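Local coordinates for period circadian protein homolog 2 (Mus musculus, PDB 3GDI) that probably regulates transcription in the mammalian circadian clock and pairs with a second copy of itself through PAS-domain contacts, at residues 67-72 against 191-196; 168-171 against 177-180; 249-254 against 259-264. One frame throughout, in Å; residues are numbered along the deposited sequence.

Interaction 1 (67-72 against 191-196)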
# COMPACT_ATOMS: atom_id res chain seq x y z
N PRO A 67 16.74 -10.74 1.67
CA PRO A 67 17.02 -9.46 1.01
C PRO A 67 15.78 -8.68 0.57
O PRO A 67 15.79 -7.45 0.54
CB PRO A 67 17.92 -9.85 -0.15
CG PRO A 67 18.68 -11.04 0.41
CD PRO A 67 17.56 -11.82 1.08
N HIS A 68 14.71 -9.39 0.22
CA HIS A 68 13.47 -8.74 -0.20
C HIS A 68 12.70 -8.14 0.96
O HIS A 68 11.90 -7.22 0.77
CB HIS A 68 12.55 -9.73 -0.92
CG HIS A 68 12.85 -9.92 -2.37
ND1 HIS A 68 13.92 -10.66 -2.83
CD2 HIS A 68 12.21 -9.46 -3.48
CE1 HIS A 68 13.93 -10.65 -4.15
NE2 HIS A 68 12.91 -9.93 -4.57
N ASP A 69 12.92 -8.66 2.16
CA ASP A 69 12.20 -8.18 3.33
C ASP A 69 12.84 -6.99 4.04
O ASP A 69 12.23 -6.39 4.92
CB ASP A 69 11.99 -9.33 4.32
CG ASP A 69 11.23 -10.49 3.70
OD1 ASP A 69 10.26 -10.24 2.96
OD2 ASP A 69 11.60 -11.67 3.97
N VAL A 70 14.05 -6.65 3.64
CA VAL A 70 14.76 -5.52 4.24
C VAL A 70 14.00 -4.20 4.09
O VAL A 70 13.82 -3.48 5.08
CB VAL A 70 16.16 -5.36 3.62
CG1 VAL A 70 16.72 -4.00 3.96
CG2 VAL A 70 17.08 -6.46 4.13
N SER A 71 13.58 -3.89 2.87
CA SER A 71 12.83 -2.66 2.60
C SER A 71 11.55 -2.66 3.43
O SER A 71 11.10 -1.60 3.91
CB SER A 71 12.48 -2.55 1.11
OG SER A 71 11.48 -3.49 0.73
N VAL A 72 10.98 -3.84 3.61
CA VAL A 72 9.76 -4.00 4.41
C VAL A 72 10.04 -3.63 5.87
O VAL A 72 9.32 -2.84 6.46
CB VAL A 72 9.25 -5.47 4.32
CG1 VAL A 72 8.04 -5.67 5.22
CG2 VAL A 72 8.92 -5.80 2.88
N LEU A 191 4.23 -14.07 2.59
CA LEU A 191 4.20 -12.98 3.57
C LEU A 191 3.44 -11.86 2.83
O LEU A 191 3.51 -11.76 1.60
CB LEU A 191 5.61 -12.56 3.95
CG LEU A 191 6.44 -13.65 4.63
CD1 LEU A 191 7.73 -13.03 5.20
CD2 LEU A 191 5.63 -14.31 5.76
N PRO A 192 2.70 -11.02 3.56
CA PRO A 192 1.95 -9.95 2.89
C PRO A 192 2.63 -9.26 1.71
O PRO A 192 2.02 -9.05 0.67
CB PRO A 192 1.64 -8.98 4.02
CG PRO A 192 1.48 -9.91 5.20
CD PRO A 192 2.66 -10.84 5.02
N GLN A 193 3.91 -8.94 1.87
CA GLN A 193 4.66 -8.24 0.83
C GLN A 193 4.90 -9.01 -0.45
O GLN A 193 5.27 -8.41 -1.46
CB GLN A 193 6.00 -7.75 1.38
CG GLN A 193 6.92 -8.83 1.94
CD GLN A 193 6.76 -9.04 3.45
OE1 GLN A 193 7.67 -9.51 4.12
NE2 GLN A 193 5.59 -8.69 3.99
N ASP A 194 4.71 -10.33 -0.42
CA ASP A 194 4.92 -11.14 -1.61
C ASP A 194 3.75 -11.01 -2.58
O ASP A 194 3.92 -11.15 -3.78
CB ASP A 194 5.09 -12.61 -1.27
CG ASP A 194 6.23 -12.86 -0.32
OD1 ASP A 194 7.23 -12.11 -0.36
OD2 ASP A 194 6.13 -13.84 0.47
N LEU A 195 2.57 -10.73 -2.03
CA LEU A 195 1.34 -10.62 -2.80
C LEU A 195 0.86 -9.19 -3.07
O LEU A 195 0.13 -8.97 -4.03
CB LEU A 195 0.22 -11.39 -2.09
CG LEU A 195 0.41 -12.90 -2.12
CD1 LEU A 195 -0.53 -13.62 -1.16
CD2 LEU A 195 0.17 -13.35 -3.55
N ILE A 196 1.26 -8.23 -2.25
CA ILE A 196 0.82 -6.86 -2.47
C ILE A 196 1.31 -6.32 -3.81
O ILE A 196 2.50 -6.39 -4.11
CB ILE A 196 1.30 -5.93 -1.34
CG1 ILE A 196 0.60 -6.29 -0.03
CG2 ILE A 196 0.96 -4.49 -1.67
CD1 ILE A 196 1.05 -5.45 1.16
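Asp69 reaches across to Gln193 with its carboxylate, the two side chains crossing at about a right angle and their flat groups turned 84° against each other. OD1 of Asp69 lies 2.9 Å from the atom modelled as OE1 of Gln193, though that amide is probably turned over in the model, so the pair may be a hydrogen bond. The firm partner of the carboxylate is Arg107, which forms salt bridges with Asp69 and Asp194 alike. Its charge probably offsets the repulsion between the two acids, whose OD1 atoms stand 4.9 Å apart. OD2 of Asp69 also passes 4.3 Å from CD1 of Leu191. Three residues on, Val72 supplies the greasy half: its CG2 rests on the bend of the glutamine chain, 3.8 Å from CG of Gln193, while CG1 faces the amide. The glutamine kinks sharply at chi2 (-93°), which turns its amide against both the valine and the aspartate. An alanine in place of Gln193 would keep only CB against Val72 CG2 and would probably open a gap beside the Asp69 carboxylate. The short helix carrying Gln193 is itself tied down at its start, where Leu191 N donates to OD2 of Asp194 at 2.9 Å. Contacts like these, an apolar patch beside an acid pair bridged by arginine, belong here to the seam between the two PAS domains of a tandem PAS fragment.

Interaction 2 (168-171 against 177-180)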
# COMPACT_ATOMS: atom_id res chain seq x y z
N THR A 168 -8.62 -12.96 4.78
CA THR A 168 -9.23 -12.05 3.82
C THR A 168 -8.21 -11.42 2.88
O THR A 168 -7.03 -11.33 3.19
CB THR A 168 -10.00 -10.91 4.51
OG1 THR A 168 -9.07 -9.97 5.05
CG2 THR A 168 -10.86 -11.45 5.65
N THR A 169 -8.69 -10.99 1.72
CA THR A 169 -7.86 -10.34 0.73
C THR A 169 -8.62 -9.13 0.23
O THR A 169 -9.86 -9.12 0.19
CB THR A 169 -7.58 -11.25 -0.46
OG1 THR A 169 -8.83 -11.61 -1.07
CG2 THR A 169 -6.84 -12.49 -0.03
N THR A 170 -7.87 -8.10 -0.15
CA THR A 170 -8.46 -6.87 -0.68
C THR A 170 -7.74 -6.53 -1.97
O THR A 170 -6.53 -6.70 -2.07
CB THR A 170 -8.26 -5.70 0.31
OG1 THR A 170 -8.87 -6.03 1.56
CG2 THR A 170 -8.90 -4.42 -0.24
N HIS A 171 -8.46 -6.09 -2.98
CA HIS A 171 -7.81 -5.69 -4.21
C HIS A 171 -8.48 -4.50 -4.90
O HIS A 171 -9.67 -4.24 -4.71
CB HIS A 171 -7.62 -6.88 -5.18
CG HIS A 171 -8.87 -7.51 -5.71
ND1 HIS A 171 -9.46 -8.61 -5.12
CD2 HIS A 171 -9.56 -7.29 -6.85
CE1 HIS A 171 -10.44 -9.05 -5.88
NE2 HIS A 171 -10.53 -8.26 -6.94
N PHE A 177 -3.51 -7.10 -5.72
CA PHE A 177 -3.79 -7.15 -4.27
C PHE A 177 -3.47 -5.80 -3.65
O PHE A 177 -2.57 -5.10 -4.10
CB PHE A 177 -2.93 -8.21 -3.58
CG PHE A 177 -3.36 -9.63 -3.86
CD1 PHE A 177 -4.59 -10.10 -3.40
CD2 PHE A 177 -2.55 -10.48 -4.59
CE1 PHE A 177 -5.00 -11.41 -3.66
CE2 PHE A 177 -2.95 -11.80 -4.86
CZ PHE A 177 -4.19 -12.26 -4.39
N GLN A 178 -4.20 -5.43 -2.60
CA GLN A 178 -3.94 -4.18 -1.90
C GLN A 178 -3.46 -4.53 -0.49
O GLN A 178 -2.67 -3.80 0.14
CB GLN A 178 -5.22 -3.31 -1.82
CG GLN A 178 -5.02 -2.00 -1.06
CD GLN A 178 -5.26 -2.15 0.44
OE1 GLN A 178 -4.81 -1.32 1.25
NE2 GLN A 178 -5.99 -3.19 0.81
N ALA A 179 -3.95 -5.66 0.00
CA ALA A 179 -3.59 -6.14 1.31
C ALA A 179 -4.07 -7.56 1.46
O ALA A 179 -4.97 -8.02 0.74
CB ALA A 179 -4.23 -5.27 2.38
N VAL A 180 -3.42 -8.26 2.39
CA VAL A 180 -3.74 -9.63 2.73
C VAL A 180 -3.69 -9.58 4.24
O VAL A 180 -2.75 -9.01 4.81
CB VAL A 180 -2.67 -10.60 2.21
CG1 VAL A 180 -3.12 -12.01 2.45
CG2 VAL A 180 -2.43 -10.37 0.73
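Strands 168-171 and 177-180 run antiparallel at 158°, their axes 4.3 Å apart at closest, and a classic beta bulge sets Gln178 and Ala179 together opposite Thr170. Thr170 N donates to Ala179 O at 3.0 Å. In return, Thr170 O takes a short bond from Gln178 N (2.7 Å) and a weak one from Ala179 N (3.5 Å), so this carbonyl is shared by the two residues of the bulge. It also lies near the plane of the Phe177 ring, at its edge. Beside it, the Thr170 and Gln178 side chains point the same way: chi2 of Gln178 (-88°) folds its amide back until NE2 sits 3.3 Å from CG2 of Thr170. The same glutamine packs on Gln178 of the second subunit. On the face with Thr169 and Val180, CE1 of Phe177 comes to 4.1 Å from CB of Thr169, and Leu195 and Val200 pack against Phe177. His171 sends its imidazole away from strand 177-180 to hydrogen bond His216. Between these two segments the hydrogen bonds are all main-chain, which leaves the side chains to pack against each other here and to join neighbouring helices and the partner subunit.

Interaction 3 (249-254 against 259-264)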
# COMPACT_ATOMS: atom_id res chain seq x y z
N SER A 249 -17.38 -9.12 -1.57
CA SER A 249 -18.01 -7.83 -1.31
C SER A 249 -17.17 -6.69 -1.89
O SER A 249 -16.07 -6.91 -2.41
CB SER A 249 -18.19 -7.63 0.19
OG SER A 249 -19.10 -6.57 0.44
N SER A 250 -17.68 -5.46 -1.82
CA SER A 250 -16.93 -4.33 -2.35
C SER A 250 -17.14 -3.08 -1.53
O SER A 250 -18.13 -2.96 -0.82
CB SER A 250 -17.37 -4.04 -3.79
OG SER A 250 -18.77 -3.85 -3.85
N PHE A 251 -16.18 -2.17 -1.62
CA PHE A 251 -16.30 -0.90 -0.94
C PHE A 251 -16.61 0.09 -2.06
O PHE A 251 -15.84 0.20 -3.01
CB PHE A 251 -15.00 -0.52 -0.22
CG PHE A 251 -14.71 -1.36 1.00
CD1 PHE A 251 -15.74 -1.77 1.85
CD2 PHE A 251 -13.40 -1.73 1.32
CE1 PHE A 251 -15.48 -2.53 3.00
CE2 PHE A 251 -13.12 -2.47 2.47
CZ PHE A 251 -14.16 -2.88 3.31
N ILE A 252 -17.75 0.76 -1.98
CA ILE A 252 -18.15 1.72 -3.02
C ILE A 252 -18.00 3.18 -2.60
O ILE A 252 -18.58 3.61 -1.61
CB ILE A 252 -19.62 1.47 -3.48
CG1 ILE A 252 -19.78 0.03 -3.95
CG2 ILE A 252 -19.98 2.39 -4.64
CD1 ILE A 252 -21.22 -0.35 -4.23
N ASN A 253 -17.23 3.93 -3.37
CA ASN A 253 -17.05 5.35 -3.08
C ASN A 253 -18.45 5.97 -3.10
O ASN A 253 -19.11 5.96 -4.14
CB ASN A 253 -16.17 5.99 -4.16
CG ASN A 253 -15.84 7.43 -3.87
OD1 ASN A 253 -16.70 8.31 -3.91
ND2 ASN A 253 -14.58 7.69 -3.56
N PRO A 254 -18.92 6.51 -1.97
CA PRO A 254 -20.26 7.11 -1.94
C PRO A 254 -20.47 8.32 -2.86
O PRO A 254 -21.56 8.52 -3.39
CB PRO A 254 -20.45 7.47 -0.47
CG PRO A 254 -19.04 7.69 0.02
CD PRO A 254 -18.30 6.55 -0.63
N ILE A 259 -16.60 1.57 -7.54
CA ILE A 259 -15.99 0.61 -6.63
C ILE A 259 -14.53 0.99 -6.43
O ILE A 259 -13.81 1.20 -7.42
CB ILE A 259 -16.10 -0.83 -7.21
CG1 ILE A 259 -17.50 -1.39 -6.93
CG2 ILE A 259 -14.99 -1.73 -6.64
CD1 ILE A 259 -17.66 -2.88 -7.21
N SER A 260 -14.09 1.08 -5.17
CA SER A 260 -12.71 1.40 -4.83
C SER A 260 -11.89 0.16 -4.46
O SER A 260 -10.69 0.10 -4.74
CB SER A 260 -12.66 2.38 -3.65
OG SER A 260 -13.31 3.59 -3.95
N PHE A 261 -12.53 -0.82 -3.82
CA PHE A 261 -11.86 -2.07 -3.43
C PHE A 261 -12.82 -3.25 -3.54
O PHE A 261 -14.03 -3.10 -3.44
CB PHE A 261 -11.40 -2.05 -1.97
CG PHE A 261 -10.50 -0.92 -1.61
CD1 PHE A 261 -11.01 0.25 -1.06
CD2 PHE A 261 -9.12 -1.04 -1.79
CE1 PHE A 261 -10.18 1.28 -0.68
CE2 PHE A 261 -8.26 -0.00 -1.41
CZ PHE A 261 -8.79 1.16 -0.86
N ILE A 262 -12.25 -4.44 -3.71
CA ILE A 262 -13.03 -5.68 -3.75
C ILE A 262 -12.48 -6.43 -2.56
O ILE A 262 -11.26 -6.60 -2.47
CB ILE A 262 -12.72 -6.52 -4.99
CG1 ILE A 262 -13.01 -5.72 -6.27
CG2 ILE A 262 -13.51 -7.81 -4.94
CD1 ILE A 262 -14.49 -5.63 -6.61
N ILE A 263 -13.33 -6.87 -1.63
CA ILE A 263 -12.86 -7.61 -0.46
C ILE A 263 -13.41 -9.02 -0.43
O ILE A 263 -14.59 -9.23 -0.68
CB ILE A 263 -13.26 -6.95 0.84
CG1 ILE A 263 -14.72 -6.51 0.77
CG2 ILE A 263 -12.34 -5.80 1.13
CD1 ILE A 263 -15.21 -5.76 1.99
N GLY A 264 -12.55 -9.97 -0.11
CA GLY A 264 -12.98 -11.35 -0.04
C GLY A 264 -12.64 -11.96 1.31
O GLY A 264 -11.59 -11.68 1.88
O HOH W 1 -12.31 5.69 -3.09
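The CD1 methyl of Ile263 forms a bump over one face of the Phe251 ring, 3.7 Å from the centroid and 30° off the normal, a CH-pi contact. Fit is tight at the ring tip, with CZ of Phe251 only 3.3 Å from CD1 of Ile263. A chi1 of 45° puts CG1 of Ile263 between its backbone N and carbonyl carbon, and from there the chain stretches past CB of Ser249 to the ring. CG2 of Ile263 sits over CE2 on the same face. Phe261 comes at the ring differently: its CD1 lies in the Phe251 plane, at the edge, and its CB is 3.9 Å from CD2 of Phe251.

This is the last hairpin of the PAS sheet, strands 241-252 and 259-268, with a classic beta bulge where Ser260 and Phe261 both face Phe251. Phe251 N donates to Phe261 O, and Phe251 O receives Ser260 N at 2.9 Å. The aromatic face continues into the second subunit, where Phe251 and Phe261 each meet the same residue of the other chain.

The reverse face follows a different relief. Ser250, being small, leaves a shallow dip that CD1 of Ile259 enters, 3.6 Å from CB of Ser250, and Ile262 borders the same dip. Ile219 of helix 209-221 packs over all three residues. Further along, Ile252 and Ile259 lean on each other through their CG1 atoms, 4.0 Å apart.

At the turn end, CB of Asn253 lies alongside OG of Ser260. A water joins the two side chains, accepting from Asn253 ND2 at 3.1 Å and lying close to Ser260 OG, while Asn253 OD1 accepts from Ser256 N within the turn.

In the fold
Interaction 1 joins the two PAS domains, bringing helix 70-76 of the first against helix 192-195 of the second. Interactions 2 and 3 both lie in the second domain's five-stranded antiparallel sheet. Along the chain, interaction 2 is nested inside the loop that interaction 1 closes, and interaction 3 follows. Interactions 1 and 2 have centres 14 Å apart and touch where Leu195 and Ile196 pack on the hairpin. Strands 166-171 and 259-268 are neighbours, so interactions 2 and 3, with centres 11 Å apart, run together as one sheet. Interactions 1 and 3, 25 Å apart between centres, do not touch: interaction 1 is the domain seam, while interactions 2 and 3 reach the second subunit.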